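Local coordinates for protein inositol-3-phosphate synthase (Caenorhabditis elegans, PDB 1VKO) that belongs to a synthase family of the Rossmann clan and binds nicotinamide-adenine-dinucleotide and pyrophosphate, with a potassium ion bound as well, at residues T91-W105 and V175-M188. Sequence-based numbering, arbitrary orientation.
Sequences TAVGSIFANQYAMTW and VFEPELQEKLRPFM
Phe97 presents one ring face to Phe187, whose CB stands 3.8 Å from the Phe97 ring centroid and 16° off the normal, the geometry of a CH-pi contact. At the edge of the same ring, in its plane, comes Met188 SD, 5.1 Å from the centroid, a Met-aromatic contact. The Phe187 ring itself reaches on to Tyr101: their centroids are 4.6 Å apart with planes oblique, and Phe187 CZ lies over a Tyr101 face, offset toward the rim, which completes an aromatic cluster. The indole of Trp105 receives Leu180 CD2 over one face, 3.9 Å from the centroid of its six-membered ring. Trp105 CG sits between the backbone N and the carbonyl carbon (chi1 53°), a rotation that turns the indole to meet that methyl. Phe176 bears Leu184 CD1 over one face, and its edge abuts Ser95 OG, 3.4 Å from Phe176 CZ, a hydroxyl that donates a hydrogen bond to Thr91 O. Leu184 CD2 packs against Phe97 CB, Ala98 and the sulfur of Met103, and lies 3.3 Å from Gly94 O. At the polar margin, Lys183 NZ donates a hydrogen bond to Thr104 O; the modelled 2.5 Å is short, so that length is doubtful. Glu179 OE1, lying against Trp105, accepts a hydrogen bond from Arg106 N. The segment axes 91-100 and 178-188 pass 10.1 Å apart at 94°. Helix 87-100 follows strand 77-82 of the parallel sheet, as in the first beta-alpha unit of a Rossmann fold, and the Thr91 side chain is about 8 Å from the bound nicotinamide-adenine-dinucleotide. A Schellman motif at Ala102 ends this helix before strand 104-107 pairs with strand 110-113; Met170 of helix 168-173 packs on Phe176, Leu184 and Met188.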
loop_
_atom_site.group_PDB
_atom_site.type_symbol
_atom_site.label_atom_id
_atom_site.label_comp_id
_atom_site.label_asym_id
_atom_site.label_seq_id
_atom_site.Cartn_x
_atom_site.Cartn_y
_atom_site.Cartn_z
ATOM N N THR A 91 -26.035 2.657 16.230
ATOM C CA THR A 91 -25.814 3.522 15.083
ATOM C C THR A 91 -26.994 3.521 14.125
ATOM O O THR A 91 -27.375 4.578 13.635
ATOM C CB THR A 91 -24.519 3.108 14.352
ATOM O OG1 THR A 91 -23.407 3.398 15.201
ATOM C CG2 THR A 91 -24.290 3.982 13.129
ATOM N N ALA A 92 -27.520 2.330 13.829
ATOM C CA ALA A 92 -28.715 2.160 13.039
ATOM C C ALA A 92 -29.822 3.042 13.585
ATOM O O ALA A 92 -30.450 3.775 12.837
ATOM C CB ALA A 92 -29.143 0.703 13.045
ATOM N N VAL A 93 -30.022 2.999 14.903
ATOM C CA VAL A 93 -31.077 3.790 15.558
ATOM C C VAL A 93 -30.708 5.276 15.502
ATOM O O VAL A 93 -31.502 6.101 15.077
ATOM C CB VAL A 93 -31.325 3.338 17.039
ATOM C CG1 VAL A 93 -32.475 4.111 17.694
ATOM C CG2 VAL A 93 -31.612 1.877 17.122
ATOM N N GLY A 94 -29.487 5.600 15.910
ATOM C CA GLY A 94 -29.014 6.978 15.926
ATOM C C GLY A 94 -29.217 7.712 14.619
ATOM O O GLY A 94 -29.763 8.820 14.594
ATOM N N SER A 95 -28.776 7.087 13.528
ATOM C CA SER A 95 -28.838 7.676 12.197
ATOM C C SER A 95 -30.242 7.897 11.648
ATOM O O SER A 95 -30.448 8.843 10.864
ATOM C CB SER A 95 -28.027 6.848 11.204
ATOM O OG SER A 95 -26.697 6.671 11.657
ATOM N N ILE A 96 -31.196 7.040 12.020
ATOM C CA ILE A 96 -32.630 7.277 11.677
ATOM C C ILE A 96 -33.099 8.593 12.290
ATOM O O ILE A 96 -33.603 9.486 11.594
ATOM C CB ILE A 96 -33.514 6.029 12.055
ATOM C CG1 ILE A 96 -33.133 4.838 11.154
ATOM C CG2 ILE A 96 -34.944 6.256 11.834
ATOM C CD1 ILE A 96 -33.656 3.491 11.621
ATOM N N PHE A 97 -32.880 8.748 13.581
ATOM C CA PHE A 97 -33.244 9.994 14.268
ATOM C C PHE A 97 -32.539 11.154 13.625
ATOM O O PHE A 97 -33.128 12.190 13.374
ATOM C CB PHE A 97 -32.825 9.925 15.732
ATOM C CG PHE A 97 -33.772 9.136 16.593
ATOM C CD1 PHE A 97 -35.164 9.314 16.477
ATOM C CD2 PHE A 97 -33.288 8.242 17.536
ATOM C CE1 PHE A 97 -36.034 8.583 17.272
ATOM C CE2 PHE A 97 -34.157 7.524 18.352
ATOM C CZ PHE A 97 -35.522 7.680 18.218
ATOM N N ALA A 98 -31.253 10.959 13.354
ATOM C CA ALA A 98 -30.412 12.000 12.859
ATOM C C ALA A 98 -30.920 12.449 11.516
ATOM O O ALA A 98 -30.966 13.646 11.253
ATOM C CB ALA A 98 -28.991 11.512 12.780
ATOM N N ASN A 99 -31.315 11.508 10.658
ATOM C CA ASN A 99 -31.953 11.889 9.372
ATOM C C ASN A 99 -33.368 12.489 9.481
ATOM O O ASN A 99 -33.730 13.355 8.695
ATOM C CB ASN A 99 -31.951 10.735 8.376
ATOM C CG ASN A 99 -30.605 10.524 7.753
ATOM O OD1 ASN A 99 -30.340 10.985 6.631
ATOM N ND2 ASN A 99 -29.730 9.821 8.472
ATOM N N GLN A 100 -34.158 12.027 10.438
ATOM C CA GLN A 100 -35.494 12.592 10.683
ATOM C C GLN A 100 -35.420 14.077 10.998
ATOM O O GLN A 100 -36.187 14.874 10.451
ATOM C CB GLN A 100 -36.166 11.871 11.836
ATOM C CG GLN A 100 -36.815 10.540 11.483
ATOM C CD GLN A 100 -37.227 9.752 12.714
ATOM O OE1 GLN A 100 -36.675 9.952 13.788
ATOM N NE2 GLN A 100 -38.164 8.814 12.549
ATOM N N TYR A 101 -34.464 14.461 11.846
ATOM C CA TYR A 101 -34.294 15.852 12.249
ATOM C C TYR A 101 -33.252 16.625 11.469
ATOM O O TYR A 101 -32.951 17.772 11.810
ATOM C CB TYR A 101 -33.962 15.907 13.728
ATOM C CG TYR A 101 -35.113 15.402 14.556
ATOM C CD1 TYR A 101 -35.224 14.056 14.875
ATOM C CD2 TYR A 101 -36.119 16.268 14.978
ATOM C CE1 TYR A 101 -36.294 13.583 15.617
ATOM C CE2 TYR A 101 -37.201 15.804 15.734
ATOM C CZ TYR A 101 -37.277 14.463 16.039
ATOM O OH TYR A 101 -38.324 13.994 16.774
ATOM N N ALA A 102 -32.681 15.999 10.437
ATOM C CA ALA A 102 -31.673 16.650 9.609
ATOM C C ALA A 102 -30.529 17.261 10.431
ATOM O O ALA A 102 -30.135 18.420 10.229
ATOM C CB ALA A 102 -32.331 17.698 8.734
ATOM N N MET A 103 -29.971 16.464 11.340
ATOM C CA MET A 103 -28.907 16.944 12.219
ATOM C C MET A 103 -27.611 17.213 11.482
ATOM O O MET A 103 -27.237 16.488 10.546
ATOM C CB MET A 103 -28.691 16.012 13.407
ATOM C CG MET A 103 -29.988 15.478 14.049
ATOM S SD MET A 103 -29.746 14.777 15.693
ATOM C CE MET A 103 -31.402 14.579 16.303
ATOM N N THR A 104 -26.941 18.289 11.889
ATOM C CA THR A 104 -25.643 18.626 11.354
ATOM C C THR A 104 -24.640 18.632 12.487
ATOM O O THR A 104 -25.015 18.667 13.643
ATOM C CB THR A 104 -25.654 20.018 10.665
ATOM O OG1 THR A 104 -26.449 20.920 11.415
ATOM C CG2 THR A 104 -26.360 19.982 9.316
ATOM N N TRP A 105 -23.355 18.575 12.149
ATOM C CA TRP A 105 -22.321 18.753 13.172
ATOM C C TRP A 105 -21.146 19.519 12.558
ATOM O O TRP A 105 -20.928 19.421 11.344
ATOM C CB TRP A 105 -21.913 17.398 13.801
ATOM C CG TRP A 105 -21.526 16.343 12.810
ATOM C CD1 TRP A 105 -20.266 15.998 12.462
ATOM C CD2 TRP A 105 -22.408 15.514 12.019
ATOM N NE1 TRP A 105 -20.284 15.009 11.508
ATOM C CE2 TRP A 105 -21.583 14.675 11.226
ATOM C CE3 TRP A 105 -23.815 15.393 11.903
ATOM C CZ2 TRP A 105 -22.104 13.737 10.299
ATOM C CZ3 TRP A 105 -24.343 14.445 11.018
ATOM C CH2 TRP A 105 -23.470 13.630 10.204
ATOM N N VAL A 175 -18.660 5.845 17.159
ATOM C CA VAL A 175 -18.951 6.063 15.741
ATOM C C VAL A 175 -19.297 7.526 15.399
ATOM O O VAL A 175 -18.672 8.144 14.520
ATOM C CB VAL A 175 -20.098 5.109 15.285
ATOM C CG1 VAL A 175 -20.311 5.178 13.790
ATOM C CG2 VAL A 175 -19.758 3.670 15.685
ATOM N N PHE A 176 -20.301 8.085 16.074
ATOM C CA PHE A 176 -20.686 9.459 15.827
ATOM C C PHE A 176 -19.701 10.371 16.546
ATOM O O PHE A 176 -19.242 10.071 17.650
ATOM C CB PHE A 176 -22.082 9.733 16.394
ATOM C CG PHE A 176 -23.169 8.875 15.795
ATOM C CD1 PHE A 176 -23.534 9.001 14.472
ATOM C CD2 PHE A 176 -23.850 7.975 16.575
ATOM C CE1 PHE A 176 -24.557 8.205 13.924
ATOM C CE2 PHE A 176 -24.883 7.193 16.052
ATOM C CZ PHE A 176 -25.227 7.314 14.709
ATOM N N GLU A 177 -19.414 11.510 15.932
ATOM C CA GLU A 177 -18.567 12.543 16.522
ATOM C C GLU A 177 -19.275 13.065 17.807
ATOM O O GLU A 177 -20.486 12.939 17.866
ATOM C CB GLU A 177 -18.445 13.663 15.502
ATOM C CG GLU A 177 -17.599 13.367 14.294
ATOM C CD GLU A 177 -16.227 12.833 14.655
ATOM O OE1 GLU A 177 -15.485 13.470 15.432
ATOM O OE2 GLU A 177 -15.918 11.756 14.164
ATOM N N PRO A 178 -18.557 13.609 18.803
ATOM C CA PRO A 178 -19.156 13.940 20.089
ATOM C C PRO A 178 -20.389 14.774 19.845
ATOM O O PRO A 178 -21.457 14.337 20.195
ATOM C CB PRO A 178 -18.034 14.718 20.809
ATOM C CG PRO A 178 -16.740 13.936 20.223
ATOM C CD PRO A 178 -17.127 13.968 18.794
ATOM N N GLU A 179 -20.258 15.862 19.109
ATOM C CA GLU A 179 -21.371 16.776 18.868
ATOM C C GLU A 179 -22.644 16.071 18.518
ATOM O O GLU A 179 -23.680 16.398 19.086
ATOM C CB GLU A 179 -21.062 17.779 17.761
ATOM C CG GLU A 179 -21.965 19.007 17.834
ATOM C CD GLU A 179 -21.904 19.910 16.605
ATOM O OE1 GLU A 179 -20.868 19.941 15.896
ATOM O OE2 GLU A 179 -22.923 20.599 16.352
ATOM N N LEU A 180 -22.572 15.121 17.587
ATOM C CA LEU A 180 -23.774 14.392 17.120
ATOM C C LEU A 180 -24.376 13.452 18.166
ATOM O O LEU A 180 -25.576 13.154 18.125
ATOM C CB LEU A 180 -23.513 13.648 15.781
ATOM C CG LEU A 180 -24.629 12.793 15.155
ATOM C CD1 LEU A 180 -25.918 13.597 14.898
ATOM C CD2 LEU A 180 -24.103 12.117 13.859
ATOM N N GLN A 181 -23.554 12.980 19.099
ATOM C CA GLN A 181 -24.041 12.148 20.198
ATOM C C GLN A 181 -24.819 13.044 21.152
ATOM O O GLN A 181 -25.866 12.636 21.689
ATOM C CB GLN A 181 -22.882 11.460 20.942
ATOM C CG GLN A 181 -22.111 10.374 20.140
ATOM C CD GLN A 181 -20.987 9.723 20.936
ATOM O OE1 GLN A 181 -21.102 9.586 22.168
ATOM N NE2 GLN A 181 -19.876 9.338 20.243
ATOM N N GLU A 182 -24.344 14.274 21.359
ATOM C CA GLU A 182 -25.110 15.207 22.217
ATOM C C GLU A 182 -26.461 15.594 21.640
ATOM O O GLU A 182 -27.443 15.562 22.331
ATOM C CB GLU A 182 -24.299 16.442 22.598
ATOM C CG GLU A 182 -23.670 16.346 23.987
ATOM C CD GLU A 182 -22.902 15.053 24.211
ATOM O OE1 GLU A 182 -21.749 14.917 23.709
ATOM O OE2 GLU A 182 -23.460 14.175 24.902
ATOM N N LYS A 183 -26.509 15.936 20.371
ATOM C CA LYS A 183 -27.765 16.205 19.694
ATOM C C LYS A 183 -28.717 15.023 19.776
ATOM O O LYS A 183 -29.934 15.210 19.954
ATOM C CB LYS A 183 -27.481 16.552 18.222
ATOM C CG LYS A 183 -27.017 18.001 18.036
ATOM C CD LYS A 183 -26.592 18.291 16.614
ATOM C CE LYS A 183 -26.519 19.784 16.415
ATOM N NZ LYS A 183 -26.560 20.177 14.980
ATOM N N LEU A 184 -28.176 13.798 19.627
ATOM C CA LEU A 184 -29.001 12.580 19.687
ATOM C C LEU A 184 -29.383 12.110 21.092
ATOM O O LEU A 184 -30.247 11.241 21.247
ATOM C CB LEU A 184 -28.356 11.460 18.930
ATOM C CG LEU A 184 -28.336 11.518 17.408
ATOM C CD1 LEU A 184 -27.396 10.490 17.062
ATOM C CD2 LEU A 184 -29.713 11.174 16.839
ATOM N N ARG A 185 -28.782 12.716 22.113
ATOM C CA ARG A 185 -28.995 12.309 23.500
ATOM C C ARG A 185 -30.493 12.198 23.965
ATOM O O ARG A 185 -30.888 11.161 24.500
ATOM C CB ARG A 185 -28.157 13.190 24.450
ATOM C CG ARG A 185 -28.588 13.133 25.900
ATOM C CD ARG A 185 -27.506 13.575 26.892
ATOM N NE ARG A 185 -27.623 12.846 28.165
ATOM C CZ ARG A 185 -26.859 13.049 29.236
ATOM N NH1 ARG A 185 -25.903 13.956 29.201
ATOM N NH2 ARG A 185 -27.054 12.345 30.352
ATOM N N PRO A 186 -31.325 13.228 23.783
ATOM C CA PRO A 186 -32.720 13.138 24.260
ATOM C C PRO A 186 -33.578 12.110 23.491
ATOM O O PRO A 186 -34.714 11.836 23.881
ATOM C CB PRO A 186 -33.246 14.552 24.051
ATOM C CG PRO A 186 -32.444 15.091 22.959
ATOM C CD PRO A 186 -31.053 14.533 23.144
ATOM N N PHE A 187 -33.033 11.533 22.420
ATOM C CA PHE A 187 -33.770 10.529 21.664
ATOM C C PHE A 187 -33.302 9.111 22.028
ATOM O O PHE A 187 -34.106 8.179 22.140
ATOM C CB PHE A 187 -33.619 10.760 20.162
ATOM C CG PHE A 187 -34.046 12.130 19.692
ATOM C CD1 PHE A 187 -33.128 13.176 19.630
ATOM C CD2 PHE A 187 -35.360 12.363 19.270
ATOM C CE1 PHE A 187 -33.501 14.442 19.181
ATOM C CE2 PHE A 187 -35.735 13.612 18.818
ATOM C CZ PHE A 187 -34.806 14.660 18.773
ATOM N N MET A 188 -31.997 8.967 22.225
ATOM C CA MET A 188 -31.372 7.674 22.406
ATOM C C MET A 188 -31.329 7.300 23.842
ATOM O O MET A 188 -31.469 6.119 24.172
ATOM C CB MET A 188 -29.938 7.720 21.914
ATOM C CG MET A 188 -29.825 8.005 20.490
ATOM S SD MET A 188 -30.314 6.598 19.484
ATOM C CE MET A 188 -28.749 5.677 19.435
#